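Local coordinates for AbiEi antitoxin C-terminal domain-containing protein (Mycobacterium tuberculosis, PDB 1ZEL) that is of unknown function but probably binds DNA through a winged-helix domain and is related to AbiEi-type antitoxins, at residues 30-35 against 93-98; 66-71 against 87-92; 100-105 against 176-181. One frame throughout, in Å; residues are numbered along the deposited sequence.

Contact 1 (30-35 against 93-98); sequences PVVVTK and WLARDQ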
# COMPACT_ATOMS: atom_id res chain seq x y z
N PRO A 30 5.13 -21.62 5.57
CA PRO A 30 4.60 -20.88 4.43
C PRO A 30 4.04 -19.51 4.85
O PRO A 30 3.50 -19.38 5.96
CB PRO A 30 3.45 -21.75 3.95
CG PRO A 30 3.05 -22.55 5.13
CD PRO A 30 4.32 -22.82 5.86
N VAL A 31 4.13 -18.50 3.98
CA VAL A 31 3.62 -17.17 4.34
C VAL A 31 2.13 -17.25 4.62
O VAL A 31 1.65 -16.71 5.60
CB VAL A 31 3.79 -16.14 3.22
CG1 VAL A 31 3.43 -14.74 3.77
CG2 VAL A 31 5.23 -16.13 2.70
N VAL A 32 1.41 -17.96 3.74
CA VAL A 32 -0.02 -18.14 3.83
C VAL A 32 -0.27 -19.62 3.59
O VAL A 32 0.41 -20.23 2.76
CB VAL A 32 -0.72 -17.35 2.70
CG1 VAL A 32 -2.16 -17.76 2.57
CG2 VAL A 32 -0.58 -15.84 2.91
N VAL A 33 -1.23 -20.19 4.32
CA VAL A 33 -1.66 -21.57 4.12
C VAL A 33 -2.95 -21.60 3.33
O VAL A 33 -3.96 -21.10 3.82
CB VAL A 33 -1.91 -22.27 5.51
CG1 VAL A 33 -2.35 -23.72 5.30
CG2 VAL A 33 -0.64 -22.25 6.37
N THR A 34 -2.95 -22.20 2.15
CA THR A 34 -4.19 -22.36 1.39
C THR A 34 -4.91 -23.63 1.85
O THR A 34 -4.29 -24.53 2.43
CB THR A 34 -3.96 -22.40 -0.13
OG1 THR A 34 -3.26 -23.60 -0.48
CG2 THR A 34 -3.11 -21.23 -0.58
N LYS A 35 -6.21 -23.71 1.57
CA LYS A 35 -6.96 -24.91 1.88
C LYS A 35 -6.36 -26.15 1.19
O LYS A 35 -6.33 -27.24 1.77
CB LYS A 35 -8.43 -24.76 1.49
CG LYS A 35 -9.22 -26.00 1.88
CD LYS A 35 -10.70 -25.79 1.77
CE LYS A 35 -11.43 -27.08 2.06
NZ LYS A 35 -12.86 -26.82 1.80
N TRP A 93 -4.44 -12.66 -0.67
CA TRP A 93 -4.92 -12.48 -2.03
C TRP A 93 -3.96 -13.07 -3.07
O TRP A 93 -4.39 -13.84 -3.95
CB TRP A 93 -5.22 -11.00 -2.28
CG TRP A 93 -5.97 -10.71 -3.59
CD1 TRP A 93 -6.49 -11.62 -4.46
CD2 TRP A 93 -6.29 -9.42 -4.10
NE1 TRP A 93 -7.10 -10.96 -5.52
CE2 TRP A 93 -6.99 -9.61 -5.31
CE3 TRP A 93 -6.05 -8.11 -3.65
CZ2 TRP A 93 -7.44 -8.53 -6.09
CZ3 TRP A 93 -6.52 -7.05 -4.41
CH2 TRP A 93 -7.19 -7.26 -5.62
N LEU A 94 -2.67 -12.73 -2.98
CA LEU A 94 -1.67 -13.31 -3.91
C LEU A 94 -1.59 -14.83 -3.83
O LEU A 94 -1.27 -15.51 -4.84
CB LEU A 94 -0.28 -12.74 -3.61
CG LEU A 94 -0.13 -11.28 -3.99
CD1 LEU A 94 1.14 -10.72 -3.33
CD2 LEU A 94 -0.11 -11.11 -5.49
N ALA A 95 -1.90 -15.37 -2.65
CA ALA A 95 -1.92 -16.83 -2.44
C ALA A 95 -2.97 -17.51 -3.29
O ALA A 95 -2.77 -18.63 -3.76
CB ALA A 95 -2.14 -17.14 -0.98
N ARG A 96 -4.11 -16.84 -3.48
CA ARG A 96 -5.18 -17.33 -4.36
C ARG A 96 -5.02 -16.89 -5.82
O ARG A 96 -5.39 -17.64 -6.74
CB ARG A 96 -6.53 -16.81 -3.89
CG ARG A 96 -6.98 -17.25 -2.50
CD ARG A 96 -6.83 -18.73 -2.26
NE ARG A 96 -7.62 -19.58 -3.15
CZ ARG A 96 -7.75 -20.88 -2.96
NH1 ARG A 96 -7.18 -21.44 -1.89
NH2 ARG A 96 -8.46 -21.61 -3.79
N ASP A 97 -4.51 -15.67 -6.03
CA ASP A 97 -4.40 -15.08 -7.36
C ASP A 97 -3.06 -14.38 -7.49
O ASP A 97 -2.91 -13.25 -7.02
CB ASP A 97 -5.54 -14.08 -7.60
CG ASP A 97 -5.57 -13.54 -9.04
OD1 ASP A 97 -4.70 -13.93 -9.84
OD2 ASP A 97 -6.45 -12.71 -9.36
N GLN A 98 -2.10 -15.05 -8.12
CA GLN A 98 -0.77 -14.46 -8.34
C GLN A 98 -0.84 -13.19 -9.22
O GLN A 98 0.08 -12.38 -9.19
CB GLN A 98 0.21 -15.50 -8.91
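Val32 and Ala95 meet where the first strand of the winged-helix domain, 33-34, with its lead-in loop, faces the C-terminal part of helix 88-96. Val32 holds CG1 anti to its backbone N (chi1 167°), and this methyl comes within 3.6 Å of Ala95 CB. Val32 CB lies only slightly farther back, 4.0 Å from Ala95 CB, so the branched side chain meets the small methyl with its CG1 side. Two residues on, Thr34 also points toward the helix, presenting carbon rather than oxygen: its CG2 is 4.1 Å from Ala95 O and 4.2 Å from Ala95 CB. Its OG1 is turned to other work, capping helix 35-44 as the N-cap residue through a hydrogen bond to Asp37 N. The end of the Arg96 side chain comes nearer to segment 30-35 than its base. Its chain bends at chi2 and chi3 (-48° and -61°), which place CD and NE; NH1 lies 3.8 Å from Thr34 CB, oblique to the guanidinium plane. The charge is met by Glu36 in the first turn of helix 35-44 through a salt bridge to NH1, and NH1 also makes a weak hydrogen bond to Gly71 O. Across the two segments the contact is thus shallow packing at the surface, joining edge strand 33-34 and its lead-in loop to helix 88-96, which comes after the sheet in the chain. Near the guanidinium plane, at its edge, Lys35 N stands 4.3 Å from Arg96 NH1.

Contact 2 (66-71 against 87-92); sequences QLPVKG and YLPLRS. With FMT (formic acid), chain F; FMT (formic acid), chain M.
Ser92 places a buried hydroxyl directly against the aliphatic side chain of Val69, its OG 3.4 Å from both Val69 CB and Val69 CG2. Val69 belongs to the wing of the winged-helix domain, the loop between strands 64-66 and 72-75, which here packs on helix 88-96. The hydroxyl is satisfied within its own helix: with OG between the backbone N and the carbonyl carbon (chi1 87°), it donates to Pro89 O at 2.9 Å, approaching from 34° out of the carbonyl plane. Most of the other contacts are apolar. Leu67 lays CD1 against Ser92 CB at 3.6 Å, while its other methyl, CD2, reaches Leu88 CB, the two leucine side chains crossing obliquely. Pro68 and Pro89 meet ring to ring, Pro68 CG lying 3.9 Å from Pro89 CB. Thus three successive wing residues cover one side of the helix, along Leu88, Pro89 and Ser92. Beyond this packing, a formic acid molecule, probably from the crystallisation liquor, bridges the wing to Gly137 N; Lys70 N donates to its O1 at 2.9 Å in a nearly straight bond of 171°.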
# COMPACT_ATOMS: atom_id res chain seq x y z
N GLN A 66 -8.00 -17.56 10.28
CA GLN A 66 -8.60 -17.30 8.98
C GLN A 66 -8.17 -15.94 8.45
O GLN A 66 -8.21 -14.92 9.17
CB GLN A 66 -10.13 -17.41 9.04
CG GLN A 66 -10.76 -17.52 7.68
CD GLN A 66 -12.24 -17.83 7.76
OE1 GLN A 66 -12.68 -18.62 8.59
NE2 GLN A 66 -13.02 -17.22 6.87
N LEU A 67 -7.76 -15.92 7.18
CA LEU A 67 -7.45 -14.66 6.51
C LEU A 67 -8.62 -14.19 5.63
O LEU A 67 -9.53 -14.96 5.36
CB LEU A 67 -6.15 -14.79 5.71
CG LEU A 67 -4.87 -14.91 6.54
CD1 LEU A 67 -3.67 -15.23 5.59
CD2 LEU A 67 -4.58 -13.66 7.46
N PRO A 68 -8.62 -12.89 5.24
CA PRO A 68 -9.77 -12.27 4.54
C PRO A 68 -10.14 -12.90 3.22
O PRO A 68 -11.31 -12.85 2.83
CB PRO A 68 -9.30 -10.82 4.31
CG PRO A 68 -8.30 -10.58 5.42
CD PRO A 68 -7.57 -11.89 5.56
N VAL A 69 -9.18 -13.51 2.52
CA VAL A 69 -9.50 -14.13 1.25
C VAL A 69 -9.94 -15.59 1.46
O VAL A 69 -9.35 -16.32 2.24
CB VAL A 69 -8.37 -13.93 0.20
CG1 VAL A 69 -8.73 -14.62 -1.09
CG2 VAL A 69 -8.21 -12.42 -0.09
N LYS A 70 -11.01 -15.99 0.78
CA LYS A 70 -11.54 -17.34 0.97
C LYS A 70 -10.48 -18.40 0.68
O LYS A 70 -9.81 -18.36 -0.36
CB LYS A 70 -12.77 -17.57 0.09
N GLY A 71 -10.35 -19.36 1.59
CA GLY A 71 -9.48 -20.50 1.34
C GLY A 71 -8.04 -20.26 1.75
O GLY A 71 -7.14 -20.95 1.27
N TYR A 87 0.58 -6.84 6.16
CA TYR A 87 0.13 -7.04 4.80
C TYR A 87 -0.42 -8.43 4.55
O TYR A 87 -0.64 -8.79 3.41
CB TYR A 87 1.25 -6.72 3.81
CG TYR A 87 1.79 -5.29 3.91
CD1 TYR A 87 0.93 -4.19 3.99
CD2 TYR A 87 3.15 -5.04 3.91
CE1 TYR A 87 1.41 -2.89 4.10
CE2 TYR A 87 3.65 -3.74 4.00
CZ TYR A 87 2.77 -2.67 4.10
OH TYR A 87 3.28 -1.39 4.17
N LEU A 88 -0.69 -9.19 5.61
CA LEU A 88 -1.18 -10.55 5.41
C LEU A 88 -2.48 -10.62 4.60
O LEU A 88 -2.64 -11.55 3.81
CB LEU A 88 -1.28 -11.32 6.74
CG LEU A 88 -0.09 -12.18 7.13
CD1 LEU A 88 -0.27 -12.80 8.53
CD2 LEU A 88 0.22 -13.27 6.08
N PRO A 89 -3.42 -9.66 4.80
CA PRO A 89 -4.57 -9.65 3.88
C PRO A 89 -4.21 -9.63 2.38
O PRO A 89 -4.85 -10.32 1.57
CB PRO A 89 -5.32 -8.36 4.25
CG PRO A 89 -4.93 -8.12 5.72
CD PRO A 89 -3.54 -8.63 5.86
N LEU A 90 -3.20 -8.86 2.00
CA LEU A 90 -2.78 -8.78 0.61
C LEU A 90 -2.01 -10.02 0.16
O LEU A 90 -2.18 -10.51 -0.96
CB LEU A 90 -1.95 -7.52 0.36
CG LEU A 90 -2.76 -6.23 0.47
CD1 LEU A 90 -1.84 -5.04 0.38
CD2 LEU A 90 -3.84 -6.16 -0.63
N ARG A 91 -1.13 -10.52 1.03
CA ARG A 91 -0.46 -11.79 0.74
C ARG A 91 -1.48 -12.91 0.61
O ARG A 91 -1.28 -13.82 -0.18
CB ARG A 91 0.56 -12.13 1.83
CG ARG A 91 1.59 -11.00 2.06
CD ARG A 91 2.73 -11.49 2.91
NE ARG A 91 3.31 -10.39 3.69
CZ ARG A 91 4.22 -9.53 3.22
NH1 ARG A 91 4.67 -9.62 1.98
NH2 ARG A 91 4.68 -8.56 4.01
N SER A 92 -2.56 -12.88 1.39
CA SER A 92 -3.59 -13.93 1.21
C SER A 92 -4.28 -13.87 -0.15
O SER A 92 -4.67 -14.91 -0.73
CB SER A 92 -4.61 -13.94 2.36
OG SER A 92 -5.68 -13.05 2.14
C FMT F . 1.85 -0.15 6.64
O1 FMT F . 2.81 -0.60 7.28
O2 FMT F . 1.93 0.26 5.47
C FMT M . -13.17 -13.18 -1.18
O1 FMT M . -12.36 -14.04 -0.84
O2 FMT M . -13.46 -12.18 -0.50

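Contact 3 (100-105 against 176-181); sequences AGFMLA and TGLPAL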
# COMPACT_ATOMS: atom_id res chain seq x y z
N ALA A 100 -3.17 -10.77 -8.87
CA ALA A 100 -4.04 -9.82 -8.17
C ALA A 100 -3.90 -8.41 -8.74
O ALA A 100 -4.89 -7.72 -8.92
CB ALA A 100 -3.75 -9.83 -6.66
N GLY A 101 -2.68 -8.02 -9.04
CA GLY A 101 -2.41 -6.78 -9.77
C GLY A 101 -2.41 -5.49 -8.96
O GLY A 101 -2.42 -4.42 -9.54
N PHE A 102 -2.39 -5.59 -7.62
CA PHE A 102 -2.43 -4.40 -6.78
C PHE A 102 -1.03 -3.90 -6.58
O PHE A 102 -0.05 -4.65 -6.75
CB PHE A 102 -3.08 -4.67 -5.39
CG PHE A 102 -2.35 -5.72 -4.57
CD1 PHE A 102 -1.23 -5.37 -3.81
CD2 PHE A 102 -2.79 -7.04 -4.55
CE1 PHE A 102 -0.54 -6.33 -3.08
CE2 PHE A 102 -2.10 -8.02 -3.78
CZ PHE A 102 -0.97 -7.64 -3.06
N MET A 103 -0.93 -2.64 -6.18
CA MET A 103 0.30 -2.10 -5.66
C MET A 103 -0.01 -1.34 -4.38
O MET A 103 -1.01 -0.64 -4.31
CB MET A 103 0.94 -1.17 -6.70
CG MET A 103 1.21 -1.85 -8.01
SD MET A 103 1.98 -0.84 -9.29
CE MET A 103 3.65 -0.75 -8.69
N LEU A 104 0.86 -1.46 -3.37
CA LEU A 104 0.78 -0.61 -2.20
C LEU A 104 0.81 0.85 -2.66
O LEU A 104 1.59 1.20 -3.56
CB LEU A 104 1.93 -0.90 -1.23
CG LEU A 104 1.90 -2.24 -0.51
CD1 LEU A 104 3.17 -2.46 0.34
CD2 LEU A 104 0.64 -2.38 0.34
N ALA A 105 -0.06 1.68 -2.09
CA ALA A 105 -0.18 3.07 -2.53
C ALA A 105 -0.17 4.02 -1.35
O ALA A 105 0.09 3.61 -0.21
CB ALA A 105 -1.44 3.28 -3.39
N THR A 176 8.51 -4.79 1.83
CA THR A 176 8.34 -6.11 2.45
C THR A 176 8.02 -7.20 1.44
O THR A 176 7.45 -8.25 1.81
CB THR A 176 7.24 -6.12 3.53
OG1 THR A 176 5.95 -6.14 2.89
CG2 THR A 176 7.34 -4.92 4.45
N GLY A 177 8.33 -6.95 0.18
CA GLY A 177 8.14 -7.96 -0.84
C GLY A 177 6.93 -7.77 -1.74
O GLY A 177 6.75 -8.53 -2.68
N LEU A 178 6.08 -6.79 -1.43
CA LEU A 178 4.91 -6.54 -2.26
C LEU A 178 5.23 -5.44 -3.25
O LEU A 178 6.13 -4.65 -2.98
CB LEU A 178 3.72 -6.11 -1.40
CG LEU A 178 3.20 -7.17 -0.44
CD1 LEU A 178 2.21 -6.48 0.46
CD2 LEU A 178 2.55 -8.34 -1.18
N PRO A 179 4.51 -5.39 -4.38
CA PRO A 179 4.61 -4.30 -5.36
C PRO A 179 4.11 -3.02 -4.71
O PRO A 179 3.16 -3.07 -3.93
CB PRO A 179 3.64 -4.72 -6.47
CG PRO A 179 3.31 -6.12 -6.22
CD PRO A 179 3.49 -6.38 -4.77
N ALA A 180 4.80 -1.90 -4.98
CA ALA A 180 4.45 -0.62 -4.37
C ALA A 180 4.76 0.51 -5.34
O ALA A 180 5.70 0.43 -6.15
CB ALA A 180 5.21 -0.43 -3.04
N LEU A 181 3.96 1.57 -5.24
CA LEU A 181 4.13 2.75 -6.07
C LEU A 181 5.46 3.40 -5.73
O LEU A 181 5.87 3.41 -4.55
CB LEU A 181 3.03 3.78 -5.79
CG LEU A 181 1.60 3.41 -6.20
CD1 LEU A 181 0.70 4.65 -6.05
CD2 LEU A 181 1.53 2.80 -7.60
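Phe102 has CG between its backbone N and carbonyl carbon (chi1 60°), and its ring meets Leu178 CD2 with CE1 and CZ, while Met103 bends at chi3 (75°) to bring CE over to Ala180. The two segments form a single parallel beta bridge, Leu104 with Ala180, on the outer edge of strand 103-104 in the mixed sheet 103-104, 124-127, 142-145. Leu104 supplies both ends of the pairing: its N donates to Pro179 O at 2.9 Å, and its O accepts from Leu181 N at 2.9 Å. Its neighbours Met103 and Ala105 bond instead to Trp127 and Pro125 of strand 124-127, so 176-181 lies against the outer edge of strand 103-104, held there by a single bridge and not as a further strand. Side chains pack on both sides of the bridge. On one, Leu104 CB meets Ala180 CB at 3.8 Å, and the side chain of Leu104 crosses that of Leu178 at about a right angle, CD1 against CB. Leu178 CD2 in turn lies at the edge of the Phe102 ring, near its plane. On the other, Met103 and Leu181 cross at about a right angle, SD lying 4.0 Å from Leu181 CD2, while Leu181 CD1 packs 3.7 Å from Ala105 CB. Pro179 covers the Phe102 end, its CB 3.7 Å from Phe102 O. The arrangement ties the connection between helices 161-166 and 183-192 into the core of the AbiEi-type domain, and Met103 CE rests 3.5 Å from Ala180 O.

Overall arrangement
Helix 88-96 takes part in contacts 1 and 2 and packs against contact 3. Contacts 1 and 2, centres 7 Å apart, dock the winged-helix sheet and its wing on it; they meet at Gly71, whose O lies 2.9 Å from Lys35 N, and at Arg96 CG, 3.5 Å from Val69 CG1. Contact 3, about 15 Å from either centre, meets the helix through Leu94 CD1, 3.5 Å from Leu178 CD2. Arg91 NH2 and Thr176 OG1 probably hydrogen-bond between contacts 2 and 3. The helix thus connects the probable DNA-binding domain to the AbiEi-type sheet. The formic acid on Tyr87 OH of contact 2, probably from the crystallisation liquor, lies about 6 Å from the Leu104 side chain of contact 3.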